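Local coordinates for SusD-like protein BACOVA_02651 (PDB 5E75), which binds polysaccharide at the cell surface and probably captures xyloglucan before it is transported into the periplasm for degradation, at residues A[32-37]-A[75-80]; A[81-86]-A[115-120]; A[228-233]-A[391-396]. All blocks are in the same frame, centred on the assembly; numbering follows the deposited sequence.

Contact 1 of 3, residues A[32-37]-A[75-80]. With EDO (1,2-ethanediol), chain D.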
# COMPACT_ATOMS: atom_id res chain seq x y z
N TRP A 32 3.91 9.07 9.98
CA TRP A 32 4.21 8.15 8.88
C TRP A 32 5.41 8.59 8.04
O TRP A 32 5.85 7.85 7.15
CB TRP A 32 2.98 8.05 7.96
CG TRP A 32 1.82 7.35 8.59
CD1 TRP A 32 0.75 7.95 9.20
CD2 TRP A 32 1.60 5.94 8.68
NE1 TRP A 32 -0.11 6.99 9.69
CE2 TRP A 32 0.38 5.75 9.38
CE3 TRP A 32 2.32 4.82 8.27
CZ2 TRP A 32 -0.12 4.47 9.66
CZ3 TRP A 32 1.82 3.56 8.55
CH2 TRP A 32 0.60 3.40 9.22
N PHE A 33 5.94 9.76 8.32
CA PHE A 33 6.92 10.39 7.44
C PHE A 33 8.16 9.51 7.19
O PHE A 33 8.61 9.41 6.04
CB PHE A 33 7.33 11.76 7.99
CG PHE A 33 8.30 12.50 7.11
CD1 PHE A 33 7.85 13.26 6.04
CD2 PHE A 33 9.65 12.41 7.34
CE1 PHE A 33 8.74 13.92 5.21
CE2 PHE A 33 10.55 13.07 6.51
CZ PHE A 33 10.09 13.82 5.46
N ASP A 34 8.73 8.87 8.21
CA ASP A 34 9.97 8.12 8.02
C ASP A 34 9.75 6.94 7.08
O ASP A 34 10.68 6.49 6.43
CB ASP A 34 10.57 7.59 9.33
CG ASP A 34 11.26 8.66 10.15
OD1 ASP A 34 11.33 9.82 9.68
OD2 ASP A 34 11.74 8.32 11.25
N TYR A 35 8.52 6.43 7.04
CA TYR A 35 8.18 5.34 6.11
C TYR A 35 7.89 5.88 4.72
O TYR A 35 8.48 5.40 3.74
CB TYR A 35 6.96 4.59 6.66
CG TYR A 35 6.32 3.56 5.74
CD1 TYR A 35 7.05 2.49 5.24
CD2 TYR A 35 4.97 3.64 5.42
CE1 TYR A 35 6.45 1.53 4.43
CE2 TYR A 35 4.37 2.69 4.60
CZ TYR A 35 5.12 1.64 4.12
OH TYR A 35 4.54 0.67 3.31
N ASN A 36 7.03 6.87 4.62
CA ASN A 36 6.66 7.44 3.33
C ASN A 36 7.82 8.07 2.60
O ASN A 36 7.82 8.11 1.37
CB ASN A 36 5.52 8.46 3.48
CG ASN A 36 4.88 8.80 2.16
OD1 ASN A 36 4.07 8.01 1.64
ND2 ASN A 36 5.26 9.94 1.57
N GLN A 37 8.84 8.54 3.31
CA GLN A 37 9.85 9.34 2.64
C GLN A 37 10.75 8.51 1.73
O GLN A 37 11.44 9.07 0.88
CB GLN A 37 10.70 10.12 3.65
CG GLN A 37 11.67 9.31 4.46
CD GLN A 37 12.73 10.17 5.11
OE1 GLN A 37 12.68 10.46 6.31
NE2 GLN A 37 13.70 10.60 4.32
N ALA A 75 11.94 2.04 7.54
CA ALA A 75 10.57 1.52 7.70
C ALA A 75 10.27 1.19 9.17
O ALA A 75 9.23 1.57 9.69
CB ALA A 75 10.35 0.29 6.81
N TRP A 76 11.23 0.52 9.80
CA TRP A 76 11.13 0.16 11.22
C TRP A 76 10.93 1.41 12.06
O TRP A 76 10.02 1.47 12.89
CB TRP A 76 12.39 -0.59 11.65
CG TRP A 76 12.44 -1.14 13.08
CD1 TRP A 76 12.94 -0.52 14.19
CD2 TRP A 76 12.00 -2.44 13.52
NE1 TRP A 76 12.85 -1.35 15.27
CE2 TRP A 76 12.26 -2.53 14.89
CE3 TRP A 76 11.41 -3.53 12.87
CZ2 TRP A 76 11.95 -3.67 15.64
CZ3 TRP A 76 11.08 -4.65 13.62
CH2 TRP A 76 11.37 -4.72 14.98
N SER A 77 11.76 2.42 11.81
CA SER A 77 11.61 3.71 12.49
C SER A 77 10.24 4.34 12.25
O SER A 77 9.62 4.84 13.19
CB SER A 77 12.69 4.70 12.03
OG SER A 77 12.52 5.97 12.67
N GLY A 78 9.79 4.35 11.00
CA GLY A 78 8.51 4.94 10.67
C GLY A 78 7.33 4.27 11.32
O GLY A 78 6.48 4.93 11.92
N PHE A 79 7.26 2.93 11.24
CA PHE A 79 6.15 2.24 11.83
C PHE A 79 6.18 2.42 13.35
O PHE A 79 5.13 2.63 13.95
CB PHE A 79 6.16 0.75 11.46
CG PHE A 79 5.96 0.48 9.99
CD1 PHE A 79 4.88 1.01 9.29
CD2 PHE A 79 6.85 -0.31 9.31
CE1 PHE A 79 4.71 0.75 7.92
CE2 PHE A 79 6.68 -0.57 7.95
CZ PHE A 79 5.61 -0.04 7.27
N TYR A 80 7.36 2.33 13.96
CA TYR A 80 7.43 2.56 15.41
C TYR A 80 7.16 4.02 15.79
O TYR A 80 6.70 4.28 16.89
CB TYR A 80 8.72 2.00 16.03
CG TYR A 80 8.56 0.54 16.34
CD1 TYR A 80 7.74 0.13 17.38
CD2 TYR A 80 9.13 -0.45 15.55
CE1 TYR A 80 7.54 -1.19 17.67
CE2 TYR A 80 8.92 -1.81 15.83
CZ TYR A 80 8.13 -2.15 16.90
OH TYR A 80 7.90 -3.49 17.18
C1 EDO D . 11.40 -1.06 18.69
O1 EDO D . 12.73 -0.95 18.17
C2 EDO D . 11.06 0.16 19.52
O2 EDO D . 11.48 1.33 18.81
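The short helix 33-36 lies close against helix 70-95, and the backbones come nearest at Asp34 and Gly78, whose CA atoms are 4.4 Å apart. Gly78 permits this approach. A side chain on it would point at the short helix, and its CB would clash with Tyr35 N. Asp34 CB sits 3.6 Å from Gly78 CA instead. At the partly exposed margin, Ser77 OG donates a hydrogen bond of 2.9 Å to Asp34 OD2, on the anti lone pair of that oxygen. On the buried side, Tyr35 has CG anti to the backbone N (chi1 171°). Phe79 CZ lies over one face of its ring, toward the rim, 3.4 Å from Tyr35 CE1. The two ring planes are oblique, at 42°. Trp32 CZ3 meets the edge of the Phe79 ring near its plane, 4.1 Å from Phe79 CD1. The Tyr35 hydroxyl is hydrogen-bonded to Tyr423. An alanine at Tyr35 would probably loosen the seat of the Phe79 ring and would lose the bond to Tyr423. The chemistry is thus divided: an aromatic cluster fills the buried side, and one polar bond ties the helices at the margin.

Contact 2 of 3, residues A[81-86]-A[115-120]; sequences SVVTMA and LMRACA. With EDO (1,2-ethanediol), chain C.
Helices 70-95 and 103-125 run nearly antiparallel here, with segment axes 8.4 Å apart at closest and at 157° to each other. The tight part is made by Val82, Ala86 and Ala120, with the backbone O and CB of Met116 and CB of Arg117. Val82 has CG1 anti to the backbone N (chi1 179°), and this methyl reaches the other helix. It lies 3.4 Å from Met116 O and also meets Met116 CB. Val82 CB rests 3.9 Å from the methyl CB of Ala120. One turn further on, Ala86 CB touches Arg117 CB, again at 3.9 Å. The CA atoms of Val83 and Arg117 are only 4.9 Å apart, a closeness that fits the alanines in the interface. Adjacent antiparallel helices joined by a short link make a helical hairpin. This one belongs to the helical, TPR-like part of the SusD fold.

The packing is looser beside Val83, whose CG2 is 4.2 Å from Ala120 CB. Its CG1 is 4.3 Å from Arg117 CD. Arg117 starts extended, with CG anti to the backbone N, and then bends at chi3 (69°). It is a buried residue, and its guanidinium has polar partners beyond the two segments. NH2 forms a salt bridge with Asp161 of helix 151-168, and NH1 is hydrogen-bonded to Asn87. Arg114, a like charge, also lies close to NH2. The carboxylate would be expected to favour the charged form of Arg117. Away from the interface, the carbonyl O of Cys119 accepts a hydrogen bond of 3.0 Å from O2 of a 1,2-ethanediol, probably taken from the crystallisation liquor. Arg126 also bonds this diol.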
# COMPACT_ATOMS: atom_id res chain seq x y z
N SER A 81 7.38 4.95 14.87
CA SER A 81 6.98 6.34 15.11
C SER A 81 5.46 6.46 15.19
O SER A 81 4.91 7.20 16.01
CB SER A 81 7.53 7.26 14.02
OG SER A 81 8.93 7.44 14.15
N VAL A 82 4.75 5.73 14.33
CA VAL A 82 3.29 5.69 14.42
C VAL A 82 2.85 5.10 15.77
O VAL A 82 1.97 5.65 16.44
CB VAL A 82 2.65 4.88 13.25
CG1 VAL A 82 1.13 4.84 13.41
CG2 VAL A 82 3.01 5.47 11.90
N VAL A 83 3.44 3.98 16.15
CA VAL A 83 3.08 3.32 17.39
C VAL A 83 3.32 4.25 18.57
O VAL A 83 2.44 4.41 19.42
CB VAL A 83 3.87 2.01 17.59
CG1 VAL A 83 3.62 1.42 18.98
CG2 VAL A 83 3.52 0.99 16.47
N THR A 84 4.51 4.84 18.65
CA THR A 84 4.82 5.66 19.82
C THR A 84 4.03 6.97 19.81
O THR A 84 3.62 7.44 20.88
CB THR A 84 6.31 5.90 19.98
OG1 THR A 84 6.80 6.59 18.86
CG2 THR A 84 7.07 4.58 20.14
N MET A 85 3.78 7.56 18.65
CA MET A 85 2.87 8.72 18.62
C MET A 85 1.45 8.37 19.08
O MET A 85 0.80 9.14 19.81
CB MET A 85 2.81 9.40 17.25
CG MET A 85 2.02 10.71 17.34
SD MET A 85 1.85 11.63 15.81
CE MET A 85 3.54 12.01 15.48
N ALA A 86 0.93 7.24 18.62
CA ALA A 86 -0.37 6.76 19.06
C ALA A 86 -0.39 6.63 20.59
O ALA A 86 -1.34 7.06 21.26
CB ALA A 86 -0.70 5.41 18.40
N LEU A 115 -6.40 3.10 15.73
CA LEU A 115 -6.50 2.72 14.31
C LEU A 115 -5.14 2.80 13.64
O LEU A 115 -4.75 1.90 12.89
CB LEU A 115 -7.50 3.63 13.60
CG LEU A 115 -7.63 3.49 12.07
CD1 LEU A 115 -8.01 2.08 11.69
CD2 LEU A 115 -8.63 4.48 11.45
N MET A 116 -4.41 3.89 13.88
CA MET A 116 -3.11 4.04 13.25
C MET A 116 -2.11 3.03 13.80
O MET A 116 -1.33 2.46 13.03
CB MET A 116 -2.57 5.46 13.40
CG MET A 116 -3.38 6.49 12.67
SD MET A 116 -3.42 6.19 10.91
CE MET A 116 -4.29 7.64 10.33
N ARG A 117 -2.15 2.77 15.09
CA ARG A 117 -1.28 1.77 15.69
C ARG A 117 -1.55 0.39 15.08
O ARG A 117 -0.62 -0.36 14.77
CB ARG A 117 -1.49 1.75 17.21
CG ARG A 117 -0.53 0.85 17.97
CD ARG A 117 -0.60 1.06 19.46
NE ARG A 117 -1.83 0.60 20.04
CZ ARG A 117 -2.17 0.80 21.32
NH1 ARG A 117 -1.35 1.45 22.14
NH2 ARG A 117 -3.31 0.33 21.77
N ALA A 118 -2.82 0.08 14.87
CA ALA A 118 -3.20 -1.17 14.23
C ALA A 118 -2.67 -1.25 12.82
O ALA A 118 -2.13 -2.28 12.41
CB ALA A 118 -4.72 -1.34 14.23
N CYS A 119 -2.81 -0.18 12.05
CA CYS A 119 -2.28 -0.19 10.70
C CYS A 119 -0.78 -0.39 10.67
O CYS A 119 -0.27 -1.14 9.83
CB CYS A 119 -2.65 1.09 9.96
SG CYS A 119 -4.42 1.26 9.55
N ALA A 120 -0.05 0.30 11.53
CA ALA A 120 1.39 0.15 11.59
C ALA A 120 1.79 -1.29 11.90
O ALA A 120 2.64 -1.85 11.23
CB ALA A 120 1.98 1.12 12.60
C1 EDO C . -3.88 -2.12 6.04
O1 EDO C . -3.45 -2.79 4.86
C2 EDO C . -2.78 -1.22 6.58
O2 EDO C . -1.89 -1.94 7.43

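Contact 3 of 3, residues A[228-233]-A[391-396]; sequences TNYEDL and RERAKI
Direct and water-mediated hydrogen bonds join the loop 228-233 to the end of helix 382-393. Lys395 NZ donates to Thr228 O at 2.9 Å, in the carbonyl plane and with a C=O...N angle of 159°. The same NZ donates to Arg393 O, also at 2.9 Å, but from above that carbonyl plane. The lysine chain bends at chi2 and chi4, which curls the ammonium back over its own helix end. A water accepts from Tyr230 N and donates to Arg393 O, so this oxygen receives two bonds. Within the loop, Asn229 ND2 bonds to Asp232 OD2 from above the carboxylate plane.

Van der Waals contacts centre on Arg393. Its methylene CD lies 3.7 Å from Tyr230 N, where the carbon chain passes the backbone. Bends at chi2 and chi3 then turn the guanidinium so that one face meets the edge of the Tyr230 ring. NE is 3.8 Å from Tyr230 CD1, near the ring plane, and the two planes are 73° apart. Leu233 CD1 approaches the guanidinium obliquely, 3.8 Å from Arg393 NH2.

Charge pairs from beyond the two segments hold the guanidinium of buried Arg393. NH1 forms a salt bridge with Glu243 and NH2 one with Glu414. These two carboxylates probably keep the arginine charged. The Tyr230 hydroxyl is hydrogen-bonded to Glu414 O and to Lys332.

The helix end is a Schellman motif. Lys395 has positive phi (65°), and Lys395 N and Ile396 N bond back to Glu392 O and Arg391 O. The arrangement is a C-terminal helix cap docked on a loop, within the SusD family region.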
# COMPACT_ATOMS: atom_id res chain seq x y z
N THR A 228 -16.25 7.24 -10.23
CA THR A 228 -16.63 6.81 -11.57
C THR A 228 -15.42 6.53 -12.46
O THR A 228 -15.40 5.55 -13.22
CB THR A 228 -17.52 7.88 -12.23
OG1 THR A 228 -18.71 8.05 -11.44
CG2 THR A 228 -17.90 7.48 -13.64
N ASN A 229 -14.41 7.39 -12.36
CA ASN A 229 -13.22 7.26 -13.19
C ASN A 229 -12.01 6.94 -12.34
O ASN A 229 -11.64 7.72 -11.47
CB ASN A 229 -12.95 8.56 -13.92
CG ASN A 229 -14.13 9.01 -14.76
OD1 ASN A 229 -14.62 8.26 -15.60
ND2 ASN A 229 -14.59 10.23 -14.52
N TYR A 230 -11.41 5.78 -12.59
CA TYR A 230 -10.24 5.34 -11.85
C TYR A 230 -9.16 6.42 -11.81
O TYR A 230 -8.54 6.64 -10.78
CB TYR A 230 -9.71 4.08 -12.51
CG TYR A 230 -8.51 3.41 -11.86
CD1 TYR A 230 -8.68 2.52 -10.82
CD2 TYR A 230 -7.23 3.64 -12.34
CE1 TYR A 230 -7.59 1.88 -10.24
CE2 TYR A 230 -6.13 3.01 -11.77
CZ TYR A 230 -6.31 2.11 -10.74
OH TYR A 230 -5.22 1.46 -10.20
N GLU A 231 -8.92 7.11 -12.94
CA GLU A 231 -7.86 8.11 -12.99
C GLU A 231 -8.06 9.23 -11.98
O GLU A 231 -7.09 9.85 -11.54
CB GLU A 231 -7.71 8.70 -14.41
CG GLU A 231 -8.90 9.57 -14.85
CD GLU A 231 -8.70 10.28 -16.19
OE1 GLU A 231 -8.38 9.58 -17.17
OE2 GLU A 231 -8.87 11.53 -16.25
N ASP A 232 -9.31 9.50 -11.63
CA ASP A 232 -9.61 10.61 -10.73
C ASP A 232 -9.11 10.37 -9.31
O ASP A 232 -8.89 11.32 -8.57
CB ASP A 232 -11.12 10.90 -10.69
CG ASP A 232 -11.62 11.59 -11.96
OD1 ASP A 232 -10.80 12.12 -12.74
OD2 ASP A 232 -12.84 11.63 -12.16
N LEU A 233 -8.90 9.10 -8.94
CA LEU A 233 -8.43 8.77 -7.59
C LEU A 233 -7.04 9.33 -7.32
O LEU A 233 -6.65 9.51 -6.17
CB LEU A 233 -8.37 7.25 -7.42
CG LEU A 233 -9.69 6.51 -7.32
CD1 LEU A 233 -9.46 5.02 -7.57
CD2 LEU A 233 -10.36 6.76 -5.98
N ARG A 391 -14.38 -4.37 -11.63
CA ARG A 391 -14.23 -4.60 -13.07
C ARG A 391 -15.00 -3.54 -13.87
O ARG A 391 -14.49 -2.97 -14.85
CB ARG A 391 -14.80 -5.98 -13.44
CG ARG A 391 -14.20 -7.18 -12.72
CD ARG A 391 -12.88 -7.62 -13.30
NE ARG A 391 -13.01 -8.09 -14.69
CZ ARG A 391 -11.99 -8.56 -15.40
NH1 ARG A 391 -10.78 -8.67 -14.85
NH2 ARG A 391 -12.16 -8.96 -16.66
N GLU A 392 -16.26 -3.33 -13.48
CA GLU A 392 -17.14 -2.39 -14.16
C GLU A 392 -16.56 -0.97 -14.13
O GLU A 392 -16.60 -0.24 -15.12
CB GLU A 392 -18.52 -2.41 -13.51
CG GLU A 392 -19.57 -1.55 -14.15
CD GLU A 392 -20.92 -1.83 -13.54
OE1 GLU A 392 -21.03 -1.81 -12.30
OE2 GLU A 392 -21.87 -2.14 -14.31
N ARG A 393 -16.02 -0.56 -12.98
CA ARG A 393 -15.45 0.78 -12.88
C ARG A 393 -14.25 0.95 -13.81
O ARG A 393 -14.05 2.03 -14.37
CB ARG A 393 -15.08 1.09 -11.42
CG ARG A 393 -14.71 2.55 -11.16
CD ARG A 393 -13.20 2.84 -11.28
NE ARG A 393 -12.44 2.19 -10.22
CZ ARG A 393 -12.35 2.65 -8.98
NH1 ARG A 393 -12.92 3.80 -8.64
NH2 ARG A 393 -11.68 1.97 -8.06
N ALA A 394 -13.49 -0.13 -14.00
CA ALA A 394 -12.37 -0.15 -14.94
C ALA A 394 -12.82 -0.24 -16.40
O ALA A 394 -11.99 -0.18 -17.30
CB ALA A 394 -11.43 -1.30 -14.62
N LYS A 395 -14.13 -0.39 -16.61
CA LYS A 395 -14.75 -0.49 -17.94
C LYS A 395 -14.30 -1.75 -18.69
O LYS A 395 -14.16 -1.74 -19.91
CB LYS A 395 -14.53 0.78 -18.76
CG LYS A 395 -14.78 2.11 -18.02
CD LYS A 395 -16.20 2.30 -17.52
CE LYS A 395 -16.41 3.68 -16.86
NZ LYS A 395 -16.22 3.74 -15.35
N ILE A 396 -14.10 -2.84 -17.96
CA ILE A 396 -13.84 -4.14 -18.56
C ILE A 396 -14.91 -5.16 -18.17
O ILE A 396 -15.76 -4.90 -17.30
CB ILE A 396 -12.41 -4.65 -18.23
CG1 ILE A 396 -12.23 -4.95 -16.74
CG2 ILE A 396 -11.37 -3.64 -18.73
CD1 ILE A 396 -10.87 -5.54 -16.42
O HOH W 1 -12.37 4.18 -14.83

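Overall arrangement
Contacts 1 and 2 are neighbours in the buried helical part, with centres 10 Å apart. Both use helix 70-95, on successive turns. Trp32 joins them: it belongs to contact 1 and packs on Val82 and Met116 of contact 2. Contact 3 lies on the opposite side of the chain's centre, in the later, SusD family part of the chain. Its nearest atoms are about 13 Å from contact 1 and about 17 Å from contact 2. The chemistry follows the place. Contact 1 is mainly aromatic, with one polar bond at its margin. Contact 2 is aliphatic, between two long helices. Contact 3 is partly buried, links a loop to a helix end, and relies on a lysine, a water and a buried arginine.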